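Farnesyl pyrophosphate synthetase (Staphylococcus aureus, PDB 5H9D) probably catalyses the magnesium-dependent elongation of isoprenoid diphosphates to heptaprenyl diphosphate. Local coordinates at residues E14-K19 with Q63-A68; L28-L33 with K99-T104; L33-S38 with I74-L79. One frame throughout, in Å; residues are numbered along the deposited sequence.

Contact 1: E14-K19 with Q63-A68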
loop_
_atom_site.group_PDB
_atom_site.type_symbol
_atom_site.label_atom_id
_atom_site.label_comp_id
_atom_site.label_asym_id
_atom_site.label_seq_id
_atom_site.Cartn_x
_atom_site.Cartn_y
_atom_site.Cartn_z
ATOM N N GLU A 14 2.030 9.558 16.783
ATOM C CA GLU A 14 3.213 10.021 16.058
ATOM C C GLU A 14 4.527 9.567 16.705
ATOM O O GLU A 14 5.537 9.380 16.034
ATOM C CB GLU A 14 3.187 11.554 15.994
ATOM C CG GLU A 14 4.132 12.158 14.990
ATOM C CD GLU A 14 3.708 11.840 13.574
ATOM O OE1 GLU A 14 4.393 12.292 12.628
ATOM O OE2 GLU A 14 2.680 11.139 13.417
ATOM N N GLN A 15 4.503 9.433 18.028
ATOM C CA GLN A 15 5.662 9.019 18.809
ATOM C C GLN A 15 5.881 7.523 18.703
ATOM O O GLN A 15 7.009 7.054 18.781
ATOM C CB GLN A 15 5.461 9.443 20.249
ATOM C CG GLN A 15 5.909 10.857 20.467
ATOM C CD GLN A 15 5.383 11.459 21.742
ATOM O OE1 GLN A 15 5.187 10.775 22.748
ATOM N NE2 GLN A 15 5.164 12.766 21.717
ATOM N N ARG A 16 4.782 6.800 18.504
ATOM C CA ARG A 16 4.759 5.362 18.324
ATOM C C ARG A 16 5.220 5.086 16.884
ATOM O O ARG A 16 5.796 4.033 16.592
ATOM C CB ARG A 16 3.336 4.848 18.548
ATOM C CG ARG A 16 3.165 3.945 19.768
ATOM C CD ARG A 16 1.771 3.992 20.409
ATOM N NE ARG A 16 1.742 5.099 21.357
ATOM C CZ ARG A 16 1.282 5.031 22.606
ATOM N NH1 ARG A 16 0.790 3.891 23.073
ATOM N NH2 ARG A 16 1.345 6.102 23.390
ATOM N N LEU A 17 4.969 6.037 15.986
ATOM C CA LEU A 17 5.410 5.901 14.605
ATOM C C LEU A 17 6.904 6.135 14.531
ATOM O O LEU A 17 7.604 5.463 13.779
ATOM C CB LEU A 17 4.729 6.906 13.698
ATOM C CG LEU A 17 3.425 6.442 13.062
ATOM C CD1 LEU A 17 2.754 7.665 12.444
ATOM C CD2 LEU A 17 3.681 5.340 12.033
ATOM N N GLU A 18 7.389 7.101 15.301
ATOM C CA GLU A 18 8.807 7.409 15.329
ATOM C C GLU A 18 9.637 6.227 15.846
ATOM O O GLU A 18 10.758 5.989 15.363
ATOM C CB GLU A 18 9.054 8.649 16.187
ATOM C CG GLU A 18 8.778 9.954 15.458
ATOM C CD GLU A 18 8.737 11.158 16.390
ATOM O OE1 GLU A 18 9.333 11.109 17.484
ATOM O OE2 GLU A 18 8.104 12.160 16.015
ATOM N N LYS A 19 9.119 5.488 16.824
ATOM C CA LYS A 19 9.893 4.344 17.282
ATOM C C LYS A 19 9.849 3.229 16.223
ATOM O O LYS A 19 10.886 2.672 15.853
ATOM C CB LYS A 19 9.358 3.788 18.593
ATOM C CG LYS A 19 10.207 2.639 19.120
ATOM C CD LYS A 19 9.431 1.785 20.110
ATOM C CE LYS A 19 10.253 0.602 20.622
ATOM N NZ LYS A 19 9.520 -0.122 21.695
ATOM N N GLN A 63 -4.234 -1.218 21.940
ATOM C CA GLN A 63 -4.602 -1.936 20.733
ATOM C C GLN A 63 -5.106 -1.000 19.640
ATOM O O GLN A 63 -4.899 -1.271 18.453
ATOM C CB GLN A 63 -5.681 -2.992 21.036
ATOM C CG GLN A 63 -6.375 -3.498 19.778
ATOM C CD GLN A 63 -7.297 -4.664 20.006
ATOM O OE1 GLN A 63 -8.004 -5.086 19.101
ATOM N NE2 GLN A 63 -7.283 -5.203 21.203
ATOM N N THR A 64 -5.773 0.090 20.025
ATOM C CA THR A 64 -6.297 1.002 19.013
ATOM C C THR A 64 -5.192 1.935 18.527
ATOM O O THR A 64 -5.196 2.344 17.378
ATOM C CB THR A 64 -7.533 1.821 19.513
ATOM O OG1 THR A 64 -7.107 2.775 20.480
ATOM C CG2 THR A 64 -8.575 0.930 20.175
ATOM N N TYR A 65 -4.232 2.256 19.387
ATOM C CA TYR A 65 -3.119 3.094 18.965
ATOM C C TYR A 65 -2.264 2.301 18.017
ATOM O O TYR A 65 -1.611 2.878 17.144
ATOM C CB TYR A 65 -2.238 3.480 20.127
ATOM C CG TYR A 65 -2.797 4.561 20.978
ATOM C CD1 TYR A 65 -3.023 5.831 20.465
ATOM C CD2 TYR A 65 -3.135 4.309 22.296
ATOM C CE1 TYR A 65 -3.583 6.826 21.242
ATOM C CE2 TYR A 65 -3.701 5.306 23.088
ATOM C CZ TYR A 65 -3.926 6.553 22.553
ATOM O OH TYR A 65 -4.537 7.501 23.330
ATOM N N GLN A 66 -2.231 0.978 18.204
ATOM C CA GLN A 66 -1.421 0.146 17.340
ATOM C C GLN A 66 -2.042 0.028 15.943
ATOM O O GLN A 66 -1.328 -0.049 14.936
ATOM C CB GLN A 66 -1.209 -1.238 17.958
ATOM C CG GLN A 66 -0.320 -1.278 19.219
ATOM C CD GLN A 66 1.102 -0.775 18.983
ATOM O OE1 GLN A 66 1.775 -1.200 18.046
ATOM N NE2 GLN A 66 1.566 0.127 19.847
ATOM N N VAL A 67 -3.364 0.034 15.852
ATOM C CA VAL A 67 -3.958 -0.063 14.526
ATOM C C VAL A 67 -3.763 1.282 13.824
ATOM O O VAL A 67 -3.580 1.363 12.617
ATOM C CB VAL A 67 -5.461 -0.464 14.599
ATOM C CG1 VAL A 67 -6.026 -0.630 13.203
ATOM C CG2 VAL A 67 -5.585 -1.778 15.328
ATOM N N ALA A 68 -3.771 2.335 14.611
ATOM C CA ALA A 68 -3.550 3.682 14.090
ATOM C C ALA A 68 -2.131 3.784 13.485
ATOM O O ALA A 68 -1.970 4.289 12.370
ATOM C CB ALA A 68 -3.758 4.716 15.221
#
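The guanidinium of Arg16 lies over a face of the Tyr65 ring, a cation-pi contact that joins helix 6-20 to the start of helix 62-85 in the all-helical fold of the polyprenyl synthetases. Arg16 CZ stands 4.8 Å from the centroid of the Tyr65 ring, 24° off the ring normal. The two flat groups are not fully stacked, since their planes lie 32° apart. The approach is offset: Tyr65 CG sits above the guanidinium toward its rim, and the nearest atoms are Arg16 NH1 and Tyr65 CD2 at 4.0 Å. The arginine chain bends at chi3 (-86°), which turns the guanidinium out of the line of its methylenes. Those methylenes serve a second neighbour, for Gln66 meets them almost at a right angle, Gln66 NE2 lying 3.9 Å from Arg16 CD and 4.1 Å from Arg16 CG. Arg16 CD also comes within 4.1 Å of Tyr65 CB, so the alkyl part of the arginine rests against both residues.

The polar ends are held by other residues of the same two helices. One carboxylate, that of Glu62, takes a salt bridge from Arg16 NH1 and a hydrogen bond from Gln66 NE2, while Arg16 NE donates to Lys12 O, which helps fix the rotation of the guanidinium. The segment 14-19 falls in a region predicted to form a coiled coil. At the far end of the aromatic ring, the hydroxyl OH of Tyr65 is hydrogen-bonded to OE2 of Glu9.

Contact 2: L28-L33 with K99-T104. With PO4 (phosphate ion), chain H.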
loop_
_atom_site.group_PDB
_atom_site.type_symbol
_atom_site.label_atom_id
_atom_site.label_comp_id
_atom_site.label_asym_id
_atom_site.label_seq_id
_atom_site.Cartn_x
_atom_site.Cartn_y
_atom_site.Cartn_z
ATOM N N LEU A 28 17.177 3.286 5.548
ATOM C CA LEU A 28 15.749 3.043 5.680
ATOM C C LEU A 28 15.203 3.873 6.824
ATOM O O LEU A 28 14.064 4.306 6.755
ATOM C CB LEU A 28 15.455 1.566 5.941
ATOM C CG LEU A 28 14.928 0.706 4.792
ATOM C CD1 LEU A 28 15.357 1.284 3.443
ATOM C CD2 LEU A 28 15.426 -0.703 4.967
ATOM N N GLU A 29 16.013 4.105 7.865
ATOM C CA GLU A 29 15.581 4.905 9.004
ATOM C C GLU A 29 15.483 6.397 8.677
ATOM O O GLU A 29 14.529 7.071 9.083
ATOM C CB GLU A 29 16.529 4.725 10.180
ATOM C CG GLU A 29 16.006 5.347 11.439
ATOM C CD GLU A 29 16.711 4.821 12.647
ATOM O OE1 GLU A 29 17.010 3.604 12.644
ATOM O OE2 GLU A 29 16.951 5.617 13.595
ATOM N N GLN A 30 16.484 6.910 7.974
ATOM C CA GLN A 30 16.491 8.303 7.574
ATOM C C GLN A 30 15.393 8.584 6.548
ATOM O O GLN A 30 14.770 9.643 6.589
ATOM C CB GLN A 30 17.801 8.673 6.920
ATOM C CG GLN A 30 19.048 8.605 7.747
ATOM C CD GLN A 30 20.221 9.047 6.893
ATOM O OE1 GLN A 30 20.347 10.243 6.557
ATOM N NE2 GLN A 30 21.063 8.084 6.491
ATOM N N ALA A 31 15.183 7.663 5.608
ATOM C CA ALA A 31 14.145 7.853 4.594
ATOM C C ALA A 31 12.755 7.881 5.246
ATOM O O ALA A 31 11.986 8.821 5.044
ATOM C CB ALA A 31 14.215 6.753 3.531
ATOM N N SER A 32 12.433 6.860 6.026
ATOM C CA SER A 32 11.149 6.811 6.701
ATOM C C SER A 32 10.911 8.077 7.535
ATOM O O SER A 32 9.827 8.645 7.506
ATOM C CB SER A 32 11.081 5.570 7.596
ATOM O OG SER A 32 11.174 4.393 6.819
ATOM N N LEU A 33 11.932 8.516 8.269
ATOM C CA LEU A 33 11.841 9.719 9.101
ATOM C C LEU A 33 11.741 10.988 8.238
ATOM O O LEU A 33 11.026 11.943 8.576
ATOM C CB LEU A 33 13.045 9.814 10.015
ATOM C CG LEU A 33 13.000 11.035 10.923
ATOM C CD1 LEU A 33 11.755 11.004 11.844
ATOM C CD2 LEU A 33 14.267 11.084 11.723
ATOM N N LYS A 99 14.285 10.606 -5.047
ATOM C CA LYS A 99 15.163 11.694 -5.490
ATOM C C LYS A 99 16.234 12.110 -4.508
ATOM O O LYS A 99 17.267 12.618 -4.919
ATOM C CB LYS A 99 14.366 12.939 -5.898
ATOM C CG LYS A 99 13.757 12.832 -7.288
ATOM C CD LYS A 99 13.519 14.199 -7.891
ATOM C CE LYS A 99 12.914 14.065 -9.275
ATOM N NZ LYS A 99 13.671 13.029 -10.047
ATOM N N LYS A 100 15.993 11.897 -3.216
ATOM C CA LYS A 100 16.970 12.248 -2.187
ATOM C C LYS A 100 18.035 11.171 -2.135
ATOM O O LYS A 100 19.148 11.427 -1.749
ATOM C CB LYS A 100 16.283 12.349 -0.836
ATOM C CG LYS A 100 16.957 13.254 0.157
ATOM C CD LYS A 100 16.215 13.232 1.480
ATOM C CE LYS A 100 16.653 14.386 2.378
ATOM N NZ LYS A 100 18.123 14.653 2.294
ATOM N N TRP A 101 17.678 9.957 -2.520
ATOM C CA TRP A 101 18.608 8.833 -2.525
ATOM C C TRP A 101 18.560 8.226 -3.932
ATOM O O TRP A 101 19.289 8.647 -4.822
ATOM C CB TRP A 101 18.195 7.782 -1.471
ATOM C CG TRP A 101 18.501 8.155 -0.023
ATOM C CD1 TRP A 101 19.661 7.904 0.664
ATOM C CD2 TRP A 101 17.621 8.810 0.910
ATOM N NE1 TRP A 101 19.548 8.350 1.950
ATOM C CE2 TRP A 101 18.314 8.914 2.131
ATOM C CE3 TRP A 101 16.316 9.323 0.826
ATOM C CZ2 TRP A 101 17.758 9.507 3.260
ATOM C CZ3 TRP A 101 15.759 9.920 1.960
ATOM C CH2 TRP A 101 16.486 10.005 3.160
ATOM N N ASP A 102 17.719 7.227 -4.132
ATOM C CA ASP A 102 17.577 6.635 -5.439
ATOM C C ASP A 102 16.366 5.708 -5.500
ATOM O O ASP A 102 15.675 5.503 -4.503
ATOM C CB ASP A 102 18.862 5.902 -5.879
ATOM C CG ASP A 102 19.141 4.655 -5.069
ATOM O OD1 ASP A 102 19.623 4.755 -3.916
ATOM O OD2 ASP A 102 18.865 3.558 -5.594
ATOM N N GLN A 103 16.121 5.160 -6.683
ATOM C CA GLN A 103 14.983 4.295 -6.910
ATOM C C GLN A 103 15.006 3.010 -6.105
ATOM O O GLN A 103 13.958 2.589 -5.621
ATOM C CB GLN A 103 14.853 3.982 -8.407
ATOM C CG GLN A 103 13.495 3.452 -8.819
ATOM C CD GLN A 103 13.345 3.294 -10.344
ATOM O OE1 GLN A 103 13.519 4.256 -11.112
ATOM N NE2 GLN A 103 13.010 2.076 -10.783
ATOM N N THR A 104 16.176 2.388 -5.949
ATOM C CA THR A 104 16.267 1.138 -5.195
ATOM C C THR A 104 15.866 1.406 -3.758
ATOM O O THR A 104 15.132 0.634 -3.146
ATOM C CB THR A 104 17.709 0.539 -5.155
ATOM O OG1 THR A 104 18.276 0.478 -6.480
ATOM C CG2 THR A 104 17.651 -0.858 -4.572
HETATM P P PO4 H . 16.911 18.128 1.955
HETATM O O1 PO4 H . 16.975 18.114 3.438
HETATM O O2 PO4 H . 18.250 17.807 1.396
HETATM O O3 PO4 H . 15.925 17.117 1.494
HETATM O O4 PO4 H . 16.492 19.475 1.489
#
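Trp101 lays a face of its indole against Ala31 on helix 26-38, a CH-pi contact in which Ala31 CB is 4.2 Å from the centroid of the six-membered ring and 23° off its normal. The methyl lies toward the rim of the ring. The backbone comes closer still, with Ala31 CA 3.5 Å from Trp101 CH2. Gln30 adds its CB, which reaches Trp101 CZ2 obliquely at 3.8 Å.

On the opposite face of the indole, the aliphatic chain of Lys100 folds over, Lys100 CG lying 3.9 Å above the plane of the Trp101 ring, so the ring is sandwiched between its chain neighbour and the helix. Farther along the same side chain, Lys100 NZ makes a weak hydrogen bond of 3.3 Å to O2 of a phosphate ion, probably taken up from the crystallisation liquor.

The protein's own hydrogen bonds described here lie within one segment or the other. Asp102 is the N-cap of helix 103-121, Asp102 OD2 taking Thr104 N at 3.0 Å from above the carboxylate plane. Across the way, Ser32 OG turns back on Leu28 O at 2.9 Å. Around the turn, Asp102 and Thr104 pack on His112 of the subunit 1 chain.

Apolar and dispersive in character, the contact rests on close fit at the outer end of the six-membered ring, and it places the turn between helices 97-100 and 103-121 against helix 26-38, beside the subunit 1 chain.

Contact 3: L33-S38 with I74-L79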
loop_
_atom_site.group_PDB
_atom_site.type_symbol
_atom_site.label_atom_id
_atom_site.label_comp_id
_atom_site.label_asym_id
_atom_site.label_seq_id
_atom_site.Cartn_x
_atom_site.Cartn_y
_atom_site.Cartn_z
ATOM N N LEU A 33 11.932 8.516 8.269
ATOM C CA LEU A 33 11.841 9.719 9.101
ATOM C C LEU A 33 11.741 10.988 8.238
ATOM O O LEU A 33 11.026 11.943 8.576
ATOM C CB LEU A 33 13.045 9.814 10.015
ATOM C CG LEU A 33 13.000 11.035 10.923
ATOM C CD1 LEU A 33 11.755 11.004 11.844
ATOM C CD2 LEU A 33 14.267 11.084 11.723
ATOM N N HIS A 34 12.457 11.005 7.122
ATOM C CA HIS A 34 12.379 12.139 6.223
ATOM C C HIS A 34 10.903 12.344 5.852
ATOM O O HIS A 34 10.368 13.427 6.033
ATOM C CB HIS A 34 13.186 11.866 4.960
ATOM C CG HIS A 34 13.087 12.946 3.932
ATOM N ND1 HIS A 34 13.310 14.274 4.225
ATOM C CD2 HIS A 34 12.826 12.887 2.605
ATOM C CE1 HIS A 34 13.190 14.986 3.117
ATOM N NE2 HIS A 34 12.896 14.168 2.120
ATOM N N LEU A 35 10.260 11.292 5.338
ATOM C CA LEU A 35 8.847 11.329 4.959
ATOM C C LEU A 35 7.930 11.589 6.149
ATOM O O LEU A 35 7.051 12.444 6.101
ATOM C CB LEU A 35 8.445 10.010 4.319
ATOM C CG LEU A 35 6.988 9.834 3.872
ATOM C CD1 LEU A 35 6.660 10.817 2.746
ATOM C CD2 LEU A 35 6.768 8.405 3.397
ATOM N N LEU A 36 8.135 10.849 7.230
ATOM C CA LEU A 36 7.300 11.007 8.410
ATOM C C LEU A 36 7.232 12.432 8.968
ATOM O O LEU A 36 6.169 12.928 9.321
ATOM C CB LEU A 36 7.785 10.053 9.501
ATOM C CG LEU A 36 6.892 10.119 10.727
ATOM C CD1 LEU A 36 5.574 9.486 10.356
ATOM C CD2 LEU A 36 7.534 9.435 11.903
ATOM N N SER A 37 8.386 13.074 9.042
ATOM C CA SER A 37 8.522 14.430 9.574
ATOM C C SER A 37 8.260 15.593 8.616
ATOM O O SER A 37 8.107 16.716 9.077
ATOM C CB SER A 37 9.923 14.596 10.145
ATOM O OG SER A 37 10.866 14.288 9.125
ATOM N N SER A 38 8.254 15.355 7.307
ATOM C CA SER A 38 7.990 16.443 6.378
ATOM C C SER A 38 6.495 16.648 6.513
ATOM O O SER A 38 5.923 17.623 6.036
ATOM C CB SER A 38 8.433 16.097 4.935
ATOM O OG SER A 38 7.793 14.958 4.397
ATOM N N ILE A 74 1.075 1.888 6.414
ATOM C CA ILE A 74 0.633 1.331 5.132
ATOM C C ILE A 74 0.372 2.512 4.167
ATOM O O ILE A 74 0.710 2.463 2.977
ATOM C CB ILE A 74 -0.675 0.455 5.290
ATOM C CG1 ILE A 74 -0.340 -0.868 5.988
ATOM C CG2 ILE A 74 -1.270 0.123 3.917
ATOM C CD1 ILE A 74 -1.517 -1.507 6.723
ATOM N N HIS A 75 -0.249 3.563 4.689
ATOM C CA HIS A 75 -0.497 4.768 3.914
ATOM C C HIS A 75 0.834 5.301 3.334
ATOM O O HIS A 75 0.950 5.600 2.134
ATOM C CB HIS A 75 -1.121 5.807 4.830
ATOM C CG HIS A 75 -1.345 7.133 4.182
ATOM N ND1 HIS A 75 -1.799 7.260 2.884
ATOM C CD2 HIS A 75 -1.201 8.391 4.660
ATOM C CE1 HIS A 75 -1.924 8.542 2.591
ATOM N NE2 HIS A 75 -1.567 9.248 3.652
ATOM N N MET A 76 1.831 5.414 4.214
ATOM C CA MET A 76 3.176 5.871 3.874
ATOM C C MET A 76 3.854 4.952 2.856
ATOM O O MET A 76 4.514 5.422 1.920
ATOM C CB MET A 76 4.045 5.918 5.116
ATOM C CG MET A 76 3.705 6.976 6.113
ATOM S SD MET A 76 4.580 6.712 7.698
ATOM C CE MET A 76 6.179 7.426 7.362
ATOM N N ALA A 77 3.732 3.645 3.034
ATOM C CA ALA A 77 4.351 2.762 2.056
ATOM C C ALA A 77 3.769 3.135 0.684
ATOM O O ALA A 77 4.483 3.264 -0.297
ATOM C CB ALA A 77 4.070 1.255 2.396
ATOM N N THR A 78 2.461 3.330 0.635
ATOM C CA THR A 78 1.821 3.699 -0.605
ATOM C C THR A 78 2.409 4.997 -1.163
ATOM O O THR A 78 2.784 5.041 -2.341
ATOM C CB THR A 78 0.281 3.851 -0.434
ATOM O OG1 THR A 78 -0.292 2.578 -0.123
ATOM C CG2 THR A 78 -0.349 4.356 -1.732
ATOM N N LEU A 79 2.495 6.047 -0.339
ATOM C CA LEU A 79 3.077 7.302 -0.828
ATOM C C LEU A 79 4.492 7.080 -1.409
ATOM O O LEU A 79 4.779 7.481 -2.542
ATOM C CB LEU A 79 3.151 8.368 0.275
ATOM C CG LEU A 79 1.846 8.806 0.943
ATOM C CD1 LEU A 79 2.136 9.965 1.894
ATOM C CD2 LEU A 79 0.818 9.213 -0.096
#
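Leu35 O is gripped by two sound donors: Ser38 OG at 3.1 Å and the NH1 of Arg92. The serine hydroxyl arrives from the side, with a C=O...donor angle of 114°, and it is tilted 31° out of the carbonyl plane. Ser38 N adds a weak bond to the same oxygen, so this carbonyl near the end of helix 26-38 is well served, and Arg92 ties it to the turn between the short strands 90-91 and 94-95.

Across the contact the touching is apolar. Leu35 points toward helix 62-85, and its side chain and that of Met76 lie alongside each other, running in opposite senses, with Leu35 CD2 4.1 Å from Met76 CB and 4.0 Å from Met76 O. Leu36 crosses Met76 at a slant and meets the end of the thioether: Met76 CE is 3.7 Å from Leu36 CD1 and equally near Leu36 CB, and Met76 SD lies 4.0 Å from Leu36 CD1. The methionine chain, bent at chi3 (82°), swings its methyl onto this leucine.

This buried packing joins helix 26-38 to helix 62-85 in the all-helical isoprenoid synthase fold; the sequence places the first aspartate-rich motif, which in this family binds magnesium, at the C-terminal end of helix 62-85. Leu113 of helix 103-121 also packs on Met76, while Leu17 and the chains of Glu14 and Glu18 on helix 6-20 touch Leu36.

Helix 62-85 has a doubled acceptor of its own. Ile74 O takes both Thr78 N and, at 3.3 Å, Thr78 OG1, which come from opposite faces of the carbonyl plane. A turn along, Leu79 CG lies 4.1 Å above the ring plane of His75, offset toward its rim.

Contacts 1 and 3 share helix 62-85, and contacts 2 and 3 share helix 26-38 and Leu33. Along the chain, contact 3 nests inside the loop closed by contact 2, whereas contact 1 crosses both. The centres of contacts 2 and 3 lie about 10 Å apart. Between the centres of contacts 1 and 3 the distance is about 14 Å, and between those of contacts 1 and 2 about 21 Å. Contact 3 touches each of the others: helix 6-20 meets it through Leu36, and His34 packs on Lys100 and Trp101. The three together therefore pin the N-terminal helices 6-20 and 26-38 to helix 62-85 and to the turn after helix 97-100, with the subunit 1 chain reaching contact 2.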